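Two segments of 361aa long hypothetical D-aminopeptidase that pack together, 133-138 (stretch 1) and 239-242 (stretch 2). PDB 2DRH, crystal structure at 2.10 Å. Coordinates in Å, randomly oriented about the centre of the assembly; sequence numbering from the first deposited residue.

Stretch 1 133-138: VLECND
Stretch 2 (239-242) SIIM

Two segments, largely extended and more than a hundred residues apart in one chain, pack through side chains and two bridging waters. Residues 133-136 form the end of a strand and 240-242 lie in another, which continues later in the chain; their axes approach to 6.6 Å and their N-to-C directions make an angle of 141°, nearer antiparallel than parallel. No clear direct hydrogen bond joins them. CA of Glu135 lies 7.0 Å from CA of Ile241, and CA of Cys136 5.7 Å from CA of Ser239.

Strand alternation sets the pattern. With phi/psi of -129/166, -158/173 and -143/152, Leu134, Glu135 and Cys136 point toward, away and toward the partner; Ser239, Ile240 and Ile241 do likewise, the last two at -170/138 and -115/131.

Ile241, m at both chi1 and chi2 (-57° and -60°), has the most surface covered, 78 Å². Its CG2 meets CD2 of Leu134 at 3.8 Å, its CG1 lies 4.0 Å from SG of Cys136, and its CD1 reaches 3.6 Å from the backbone O of Glu135. A branched aliphatic side chain can thus touch three successive residues. Leu134 is m at chi1, with chi2 at 96°, between wells. Cys136, chi1 -77° (m), is small enough to fit beside both Ser239 and Ile241, though its SG sits only 2.9 Å from OG of Ser239, too tight to interpret.

Ser239, t at 173°, lets OG hydrogen-bond two waters. OG of Ser239 donates to the O of water 1 (3.1 Å), which donates to O of Glu135 (2.8 Å); the O of water 2 donates to OG of Ser239 (2.8 Å) and accepts from N of Asn137 (2.6 Å). A hydroxyl suits this bridge because it can donate and accept at once.

CA-to-CB of Glu135 points away; chi1, chi2 and chi3 are 51°, 58° and 53°, and its buried carboxylate oxygens are hydrogen-bonded elsewhere in the structure. Ile240, t/t, also points away. Asn137 (-89/115; chi1 -169°, t; chi2 -29°) points sideways, its end leading away.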

# COMPACT_ATOMS: atom_id res chain seq x y z
N VAL A 133 8.22 2.04 -18.16
CA VAL A 133 8.30 3.37 -18.73
C VAL A 133 7.80 4.41 -17.74
O VAL A 133 6.73 4.24 -17.14
CB VAL A 133 7.42 3.46 -19.99
CG1 VAL A 133 7.57 4.83 -20.64
CG2 VAL A 133 7.79 2.35 -20.97
N LEU A 134 8.57 5.48 -17.56
CA LEU A 134 8.20 6.57 -16.66
C LEU A 134 8.31 7.90 -17.41
O LEU A 134 8.91 7.96 -18.48
CB LEU A 134 9.08 6.56 -15.41
CG LEU A 134 8.80 5.36 -14.50
CD1 LEU A 134 9.80 4.26 -14.80
CD2 LEU A 134 8.90 5.78 -13.04
N GLU A 135 7.75 8.96 -16.85
CA GLU A 135 7.77 10.22 -17.57
C GLU A 135 7.61 11.50 -16.78
O GLU A 135 7.33 11.50 -15.59
CB GLU A 135 6.66 10.19 -18.61
CG GLU A 135 5.29 9.79 -18.05
CD GLU A 135 4.80 10.69 -16.92
OE1 GLU A 135 4.77 11.92 -17.10
OE2 GLU A 135 4.45 10.16 -15.85
N CYS A 136 7.78 12.60 -17.52
CA CYS A 136 7.62 13.96 -17.01
C CYS A 136 6.97 14.78 -18.15
O CYS A 136 7.14 14.45 -19.33
CB CYS A 136 8.97 14.54 -16.59
SG CYS A 136 9.53 13.90 -14.98
N ASN A 137 6.22 15.82 -17.81
CA ASN A 137 5.53 16.64 -18.81
C ASN A 137 6.42 17.80 -19.30
O ASN A 137 6.75 18.69 -18.52
CB ASN A 137 4.24 17.19 -18.19
CG ASN A 137 3.32 17.83 -19.20
OD1 ASN A 137 3.75 18.36 -20.22
ND2 ASN A 137 2.03 17.80 -18.92
N ASP A 138 6.80 17.79 -20.57
CA ASP A 138 7.64 18.87 -21.10
C ASP A 138 6.85 19.91 -21.90
O ASP A 138 7.42 20.68 -22.67
CB ASP A 138 8.78 18.30 -21.97
CG ASP A 138 8.30 17.25 -22.96
OD1 ASP A 138 7.08 17.22 -23.25
OD2 ASP A 138 9.14 16.46 -23.45
N SER A 239 7.18 17.62 -11.26
CA SER A 239 7.34 16.27 -11.77
C SER A 239 8.81 15.84 -11.73
O SER A 239 9.71 16.64 -11.99
CB SER A 239 6.82 16.23 -13.21
OG SER A 239 7.08 14.99 -13.83
N ILE A 240 9.06 14.58 -11.37
CA ILE A 240 10.44 14.08 -11.32
C ILE A 240 10.53 12.57 -11.13
O ILE A 240 9.79 11.97 -10.35
CB ILE A 240 11.28 14.77 -10.20
CG1 ILE A 240 12.66 14.10 -10.11
CG2 ILE A 240 10.55 14.70 -8.87
CD1 ILE A 240 13.60 14.70 -9.09
N ILE A 241 11.44 11.95 -11.87
CA ILE A 241 11.65 10.52 -11.78
C ILE A 241 13.05 10.30 -11.24
O ILE A 241 14.00 10.90 -11.73
CB ILE A 241 11.54 9.84 -13.17
CG1 ILE A 241 10.16 10.14 -13.80
CG2 ILE A 241 11.77 8.33 -13.03
CD1 ILE A 241 8.96 9.66 -12.97
N MET A 242 13.16 9.45 -10.23
CA MET A 242 14.46 9.16 -9.64
C MET A 242 14.77 7.69 -9.82
O MET A 242 14.00 6.83 -9.39
CB MET A 242 14.46 9.54 -8.16
CG MET A 242 14.44 11.04 -7.93
SD MET A 242 13.50 11.57 -6.48
CE MET A 242 11.84 11.49 -7.17
O HOH W 1 5.92 12.15 -13.29
O HOH W 2 4.99 15.86 -15.56